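Local coordinates for extracellular ligand-binding receptor (Desulfitobacterium hafniense, PDB 4Q6B), which binds leucine between its two lobes and probably delivers it, as an extracellular substrate-binding protein, to an ABC transporter for amino-acid uptake, at residues Y116-F120 with A312-R316; E128-L133 with D339-L343. The contacts are given in a common frame with arbitrary orientation. Where two conformers were deposited one is given. Residues are numbered along the deposited sequence.

Interaction 1 of 2, residues Y116-F120 with A312-R316; sequences YIHVF and AQGLR
In one lobe of this periplasmic-binding-protein fold, a loop running into edge strand 119-121 of the five-stranded parallel sheet packs against the short helix 311-317; the closest CA pair is His118-Ala312, 5.3 Å. Tyr116 is extended (phi/psi -70/152) and turns its ring away onto helix 84-97; water 1 lies 2.8 Å from Tyr116 O, to which it can donate, and accepts from Val119 N (3.1 Å) and Arg316 NH2 (3.0 Å). Ile117 and His118 (-111/-21, -107/14) bend the chain so that Ile117 O faces the helix, 3.4 Å from Ala312 CB. His118 (chi1 m) brings ND1 within 3.6 Å of Ala312 CB, and water 2 joins ND1 (2.9 Å) to Ala312 N (2.8 Å). Val119 starts the strand and points away. Phe120 (chi1 m, chi2 -96°) points toward the helix: CE2 lies 3.7 Å from Ala312 CB, and Leu315 CD1 makes a CH-pi contact over the ring face, 4.0 Å from the centroid. Arg316 (m, t, t) reaches back to the loop, its NE bonding to Asp331 O. Phe120 CZ lies over one guanidinium face, and Arg316 NH1 donates a nearly linear hydrogen bond to Ile117 O, 2.9 Å at 171°.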
ATOM      1  N   TYR A 116      -8.626   1.644  17.186  1.00 14.65           N
ATOM      2  CA  TYR A 116      -9.679   2.307  16.427  1.00 13.75           C
ATOM      3  C   TYR A 116     -10.669   1.270  15.905  1.00 15.35           C
ATOM      4  O   TYR A 116     -10.285   0.116  15.599  1.00 19.36           O
ATOM      5  CB  TYR A 116      -9.078   2.951  15.187  1.00 12.87           C
ATOM      6  CG  TYR A 116      -8.017   3.999  15.374  1.00 18.07           C
ATOM      7  CD1 TYR A 116      -8.067   4.889  16.428  1.00 17.62           C
ATOM      8  CD2 TYR A 116      -6.975   4.106  14.453  1.00 19.08           C
ATOM      9  CE1 TYR A 116      -7.060   5.921  16.569  1.00 20.14           C
ATOM     10  CE2 TYR A 116      -5.990   5.072  14.588  1.00 23.76           C
ATOM     11  CZ  TYR A 116      -6.045   5.983  15.619  1.00 18.30           C
ATOM     12  OH  TYR A 116      -5.036   6.965  15.671  1.00 26.71           O
ATOM     13  N   ILE A 117     -11.919   1.702  15.715  1.00 13.68           N
ATOM     14  CA  ILE A 117     -12.987   0.833  15.237  1.00 15.03           C
ATOM     15  C   ILE A 117     -13.433   1.212  13.817  1.00 16.16           C
ATOM     16  O   ILE A 117     -14.081   0.401  13.145  1.00 18.71           O
ATOM     17  CB  ILE A 117     -14.231   1.020  16.117  1.00 22.69           C
ATOM     18  CG1 ILE A 117     -14.006   0.491  17.515  1.00 24.82           C
ATOM     19  CG2 ILE A 117     -15.411   0.287  15.542  1.00 31.33           C
ATOM     20  CD1 ILE A 117     -15.192   0.897  18.412  1.00 24.26           C
ATOM     21  N   HIS A 118     -13.170   2.450  13.373  1.00 14.13           N
ATOM     22  CA  HIS A 118     -13.714   2.932  12.101  1.00 14.24           C
ATOM     23  C   HIS A 118     -12.659   3.031  11.006  1.00 13.66           C
ATOM     24  O   HIS A 118     -12.826   3.691   9.973  1.00 15.47           O
ATOM     25  CB  HIS A 118     -14.364   4.302  12.328  1.00 14.30           C
ATOM     26  CG  HIS A 118     -15.504   4.249  13.291  1.00 13.46           C
ATOM     27  ND1 HIS A 118     -16.755   3.805  12.922  1.00 14.62           N
ATOM     28  CD2 HIS A 118     -15.577   4.537  14.616  1.00 12.62           C
ATOM     29  CE1 HIS A 118     -17.553   3.825  13.974  1.00 13.10           C
ATOM     30  NE2 HIS A 118     -16.871   4.272  15.013  1.00 16.03           N
ATOM     31  N   VAL A 119     -11.534   2.417  11.278  1.00 11.62           N
ATOM     32  CA  VAL A 119     -10.326   2.704  10.474  1.00 12.83           C
ATOM     33  C   VAL A 119      -9.860   1.419   9.794  1.00 13.14           C
ATOM     34  O   VAL A 119      -9.687   0.383  10.438  1.00 12.42           O
ATOM     35  CB  VAL A 119      -9.218   3.250  11.404  1.00 11.72           C
ATOM     36  CG1 VAL A 119      -7.895   3.408  10.684  1.00 13.34           C
ATOM     37  CG2 VAL A 119      -9.639   4.587  12.032  1.00 11.28           C
ATOM     38  N   PHE A 120      -9.630   1.494   8.485  1.00 11.95           N
ATOM     39  CA  PHE A 120      -9.371   0.286   7.662  1.00 11.42           C
ATOM     40  C   PHE A 120      -8.285   0.557   6.650  1.00 13.50           C
ATOM     41  O   PHE A 120      -8.007   1.695   6.367  1.00 11.75           O
ATOM     42  CB  PHE A 120     -10.642  -0.114   6.895  1.00 11.77           C
ATOM     43  CG  PHE A 120     -11.812  -0.499   7.781  1.00 16.40           C
ATOM     44  CD1 PHE A 120     -12.050  -1.826   8.063  1.00 14.41           C
ATOM     45  CD2 PHE A 120     -12.640   0.478   8.358  1.00 14.40           C
ATOM     46  CE1 PHE A 120     -13.113  -2.202   8.886  1.00 14.48           C
ATOM     47  CE2 PHE A 120     -13.723   0.117   9.147  1.00 13.02           C
ATOM     48  CZ  PHE A 120     -13.962  -1.234   9.413  1.00 13.18           C
ATOM     49  N   ALA A 312     -18.728   0.967   9.569  1.00 16.65           N
ATOM     50  CA  ALA A 312     -17.566   0.111   9.896  1.00 14.76           C
ATOM     51  C   ALA A 312     -17.968  -1.339  10.133  1.00 17.22           C
ATOM     52  O   ALA A 312     -17.331  -2.261   9.601  1.00 14.89           O
ATOM     53  CB  ALA A 312     -16.829   0.662  11.138  1.00 12.98           C
ATOM     54  N   GLN A 313     -19.008  -1.557  10.925  1.00 14.70           N
ATOM     55  CA  GLN A 313     -19.491  -2.913  11.144  1.00 15.99           C
ATOM     56  C   GLN A 313     -19.984  -3.515   9.838  1.00 17.76           C
ATOM     57  O   GLN A 313     -19.830  -4.695   9.614  1.00 19.56           O
ATOM     58  CB  GLN A 313     -20.536  -3.010  12.266  1.00 17.41           C
ATOM     59  CG  GLN A 313     -20.827  -4.431  12.752  1.00 25.84           C
ATOM     60  CD  GLN A 313     -19.589  -5.185  13.235  1.00 32.88           C
ATOM     61  OE1 GLN A 313     -18.849  -4.707  14.072  1.00 35.41           O
ATOM     62  NE2 GLN A 313     -19.364  -6.364  12.685  1.00 31.03           N
ATOM     63  N   GLY A 314     -20.586  -2.700   8.982  1.00 19.88           N
ATOM     64  CA  GLY A 314     -21.040  -3.211   7.700  1.00 19.07           C
ATOM     65  C   GLY A 314     -19.876  -3.667   6.834  1.00 20.77           C
ATOM     66  O   GLY A 314     -20.000  -4.660   6.121  1.00 20.91           O
ATOM     67  N   LEU A 315     -18.749  -2.956   6.897  1.00 15.49           N
ATOM     68  CA  LEU A 315     -17.550  -3.412   6.160  1.00 15.56           C
ATOM     69  C   LEU A 315     -17.016  -4.744   6.659  1.00 16.15           C
ATOM     70  O   LEU A 315     -16.620  -5.637   5.861  1.00 19.05           O
ATOM     71  CB  LEU A 315     -16.425  -2.368   6.217  1.00 16.63           C
ATOM     72  CG  LEU A 315     -16.591  -1.151   5.304  1.00 20.36           C
ATOM     73  CD1 LEU A 315     -15.541  -0.139   5.697  1.00 22.99           C
ATOM     74  CD2 LEU A 315     -16.463  -1.514   3.833  1.00 21.83           C
ATOM     75  N   ARG A 316     -17.009  -4.915   7.977  1.00 17.03           N
ATOM     76  CA  ARG A 316     -16.612  -6.190   8.557  1.00 17.89           C
ATOM     77  C   ARG A 316     -17.588  -7.321   8.204  1.00 21.08           C
ATOM     78  O   ARG A 316     -17.176  -8.449   7.929  1.00 23.36           O
ATOM     79  CB  ARG A 316     -16.462  -6.041  10.077  1.00 16.58           C
ATOM     80  CG  ARG A 316     -15.207  -5.190  10.430  1.00 16.81           C
ATOM     81  CD  ARG A 316     -14.973  -5.123  11.928  1.00 20.95           C
ATOM     82  NE  ARG A 316     -13.713  -4.416  12.114  1.00 21.75           N
ATOM     83  CZ  ARG A 316     -13.599  -3.124  12.396  1.00 20.76           C
ATOM     84  NH1 ARG A 316     -14.675  -2.367  12.623  1.00 17.45           N
ATOM     85  NH2 ARG A 316     -12.378  -2.602  12.488  1.00 19.11           N
TER
HETATM   86  O   HOH W   1     -10.806  -0.086  12.880  1.00 16.26           O
HETATM   87  O   HOH W   2     -18.486   3.555  10.663  1.00 13.30           O

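Interaction 2 of 2, residues E128-L133 with D339-L343; sequences EIARQL and DLVVL
Helix 126-139 packs against strand 341-347 in the lobe that carries the mixed sheet, a helix-on-sheet packing of the alpha/beta binding-protein fold. The helical segment 128-133 and strand 341-343 run 45° apart (signed -45°), their axes 9.0 Å at closest approach; CA pairs Ile129-Val341 (6.3 Å) and Leu133-Leu343 (7.7 Å) set the register. The contact is made mainly by apolar groups, including the aliphatic parts of Glu128 and Gln132. Val341 (chi1 t) points at the helix, its CG2 3.8 Å from Glu128 CG and 4.2 Å from Ile129 CG1, its CG1 3.8 Å from Gln132 CB. Two residues on, Leu343 (m, t) meets Leu133 (m, t), CD2 to CD2 at 3.8 Å, while Val342, between Val341 and Leu343, points away. Polar bonds stay within the helix: Glu128 OE1 forms a salt bridge with Arg131 NE (2.9 Å), and Glu128 OE2 accepts from Gln132 NE2 (2.9 Å). Pro124, ahead of the helix, also touches Val341; Ala130 packs on helix 153-168, and strand 341-347 runs antiparallel between 253-257 and 350-353.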
ATOM      1  N   GLU A 128       2.761  -8.026   6.568  1.00 13.60           N
ATOM      2  CA  GLU A 128       2.350  -9.104   5.643  1.00 12.72           C
ATOM      3  C   GLU A 128       3.239  -9.191   4.395  1.00 14.01           C
ATOM      4  O   GLU A 128       3.573 -10.281   3.923  1.00 16.18           O
ATOM      5  CB  GLU A 128       0.887  -8.887   5.242  1.00 22.26           C
ATOM      6  CG  GLU A 128       0.367  -9.971   4.336  1.00 27.67           C
ATOM      7  CD  GLU A 128       0.512 -11.387   4.942  1.00 39.76           C
ATOM      8  OE1 GLU A 128       0.528 -11.523   6.196  1.00 48.08           O
ATOM      9  OE2 GLU A 128       0.611 -12.361   4.153  1.00 36.04           O
ATOM     10  N   ILE A 129       3.673  -8.032   3.896  1.00 15.68           N
ATOM     11  CA  ILE A 129       4.602  -7.964   2.781  1.00 16.79           C
ATOM     12  C   ILE A 129       5.923  -8.629   3.180  1.00 15.29           C
ATOM     13  O   ILE A 129       6.449  -9.469   2.439  1.00 15.67           O
ATOM     14  CB  ILE A 129       4.813  -6.475   2.412  1.00 17.12           C
ATOM     15  CG1 ILE A 129       3.570  -5.985   1.661  1.00 19.09           C
ATOM     16  CG2 ILE A 129       6.086  -6.250   1.600  1.00 21.87           C
ATOM     17  CD1 ILE A 129       3.439  -4.415   1.664  1.00 21.78           C
ATOM     18  N   ALA A 130       6.418  -8.293   4.375  1.00 13.56           N
ATOM     19  CA  ALA A 130       7.678  -8.892   4.896  1.00 16.07           C
ATOM     20  C   ALA A 130       7.569 -10.407   5.011  1.00 16.57           C
ATOM     21  O   ALA A 130       8.484 -11.120   4.626  1.00 15.37           O
ATOM     22  CB  ALA A 130       8.067  -8.273   6.272  1.00 16.92           C
ATOM     23  N   ARG A 131       6.436 -10.887   5.513  0.50 14.54           N
ATOM     24  CA  ARG A 131       6.203 -12.316   5.711  0.50 14.76           C
ATOM     25  C   ARG A 131       6.267 -13.074   4.376  0.50 16.46           C
ATOM     26  O   ARG A 131       6.903 -14.127   4.275  0.50 15.45           O
ATOM     27  CB  ARG A 131       4.843 -12.510   6.381  0.50 14.95           C
ATOM     28  CG  ARG A 131       4.548 -13.932   6.789  0.50 18.20           C
ATOM     29  CD  ARG A 131       3.345 -13.959   7.745  0.50 20.82           C
ATOM     30  NE  ARG A 131       2.054 -13.844   7.061  0.50 23.14           N
ATOM     31  CZ  ARG A 131       1.022 -14.665   7.260  0.50 18.77           C
ATOM     32  NH1 ARG A 131      -0.106 -14.479   6.597  0.50 17.37           N
ATOM     33  NH2 ARG A 131       1.123 -15.667   8.115  0.50 21.88           N
ATOM     34  N   GLN A 132       5.642 -12.524   3.334  1.00 14.91           N
ATOM     35  CA  GLN A 132       5.609 -13.219   2.050  1.00 14.87           C
ATOM     36  C   GLN A 132       6.953 -13.135   1.390  1.00 14.55           C
ATOM     37  O   GLN A 132       7.344 -14.080   0.697  1.00 17.38           O
ATOM     38  CB  GLN A 132       4.561 -12.588   1.119  1.00 17.28           C
ATOM     39  CG  GLN A 132       3.188 -12.650   1.670  1.00 20.38           C
ATOM     40  CD  GLN A 132       2.571 -13.997   1.460  1.00 32.16           C
ATOM     41  OE1 GLN A 132       3.113 -14.837   0.737  1.00 37.24           O
ATOM     42  NE2 GLN A 132       1.428 -14.221   2.092  1.00 34.80           N
ATOM     43  N   LEU A 133       7.653 -11.999   1.574  1.00 13.28           N
ATOM     44  CA  LEU A 133       9.010 -11.880   0.994  1.00 14.80           C
ATOM     45  C   LEU A 133       9.966 -12.886   1.608  1.00 16.40           C
ATOM     46  O   LEU A 133      10.784 -13.498   0.870  1.00 17.81           O
ATOM     47  CB  LEU A 133       9.610 -10.463   1.119  1.00 13.80           C
ATOM     48  CG  LEU A 133       9.027  -9.427   0.172  1.00 15.94           C
ATOM     49  CD1 LEU A 133       9.410  -8.043   0.695  1.00 17.97           C
ATOM     50  CD2 LEU A 133       9.524  -9.649  -1.259  1.00 16.27           C
ATOM     51  N   ASP A 339      -5.438 -12.533   0.874  1.00 27.10           N
ATOM     52  CA  ASP A 339      -4.141 -12.813   0.236  1.00 26.76           C
ATOM     53  C   ASP A 339      -3.922 -11.850  -0.940  1.00 29.05           C
ATOM     54  O   ASP A 339      -4.163 -12.178  -2.108  1.00 32.16           O
ATOM     55  CB  ASP A 339      -3.996 -14.279  -0.197  1.00 36.19           C
ATOM     56  CG  ASP A 339      -2.537 -14.742  -0.173  1.00 43.39           C
ATOM     57  OD1 ASP A 339      -1.643 -13.912  -0.487  1.00 42.56           O
ATOM     58  OD2 ASP A 339      -2.279 -15.912   0.196  1.00 49.38           O
ATOM     59  N   LEU A 340      -3.454 -10.651  -0.599  1.00 18.67           N
ATOM     60  CA  LEU A 340      -3.341  -9.558  -1.563  1.00 14.32           C
ATOM     61  C   LEU A 340      -1.889  -9.239  -1.952  1.00 15.27           C
ATOM     62  O   LEU A 340      -1.682  -8.411  -2.834  1.00 16.82           O
ATOM     63  CB  LEU A 340      -3.925  -8.278  -0.970  1.00 14.00           C
ATOM     64  CG  LEU A 340      -5.411  -8.470  -0.701  1.00 16.83           C
ATOM     65  CD1 LEU A 340      -5.871  -7.406   0.278  1.00 16.96           C
ATOM     66  CD2 LEU A 340      -6.194  -8.386  -2.032  1.00 23.05           C
ATOM     67  N   VAL A 341      -0.898  -9.864  -1.321  1.00 14.79           N
ATOM     68  CA  VAL A 341       0.480  -9.517  -1.663  1.00 14.98           C
ATOM     69  C   VAL A 341       0.832 -10.063  -3.059  1.00 15.46           C
ATOM     70  O   VAL A 341       0.556 -11.254  -3.387  1.00 17.75           O
ATOM     71  CB  VAL A 341       1.468 -10.074  -0.642  1.00 15.92           C
ATOM     72  CG1 VAL A 341       2.959  -9.945  -1.161  1.00 16.46           C
ATOM     73  CG2 VAL A 341       1.287  -9.346   0.702  1.00 18.24           C
ATOM     74  N   VAL A 342       1.491  -9.214  -3.874  1.00 15.16           N
ATOM     75  CA  VAL A 342       1.955  -9.638  -5.205  1.00 15.79           C
ATOM     76  C   VAL A 342       3.440  -9.306  -5.293  1.00 16.29           C
ATOM     77  O   VAL A 342       3.838  -8.158  -5.010  1.00 17.10           O
ATOM     78  CB  VAL A 342       1.182  -8.843  -6.281  1.00 15.21           C
ATOM     79  CG1 VAL A 342       1.721  -9.119  -7.722  1.00 16.03           C
ATOM     80  CG2 VAL A 342      -0.315  -9.159  -6.224  1.00 14.89           C
ATOM     81  N   LEU A 343       4.258 -10.296  -5.594  1.00 17.38           N
ATOM     82  CA  LEU A 343       5.701 -10.075  -5.747  1.00 18.09           C
ATOM     83  C   LEU A 343       5.981  -9.739  -7.215  1.00 20.12           C
ATOM     84  O   LEU A 343       5.474 -10.392  -8.151  1.00 20.74           O
ATOM     85  CB  LEU A 343       6.491 -11.298  -5.309  1.00 21.30           C
ATOM     86  CG  LEU A 343       6.227 -11.765  -3.873  1.00 20.55           C
ATOM     87  CD1 LEU A 343       7.275 -12.805  -3.452  1.00 25.39           C
ATOM     88  CD2 LEU A 343       6.292 -10.607  -2.922  1.00 18.85           C
TER

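Interactions 1 and 2 sit in different lobes, their centres 23 Å apart and their nearest atoms about 10 Å apart without touching. The chain links them directly: strand 119-121 of interaction 1 leads into helix 126-139 of interaction 2, so this connection passes from the five-stranded sheet to the lobe of the seven-stranded one. The chain passes from one lobe to the other again between 312-316 and 339-343, in the same order. Bound leucine lies in the cleft between the lobes; in interaction 2 the side chain of Ile129 is about 7 Å from the bound leucine. Interaction 1 is more peripheral, its His118 side chain about 8 Å from a bound calcium ion.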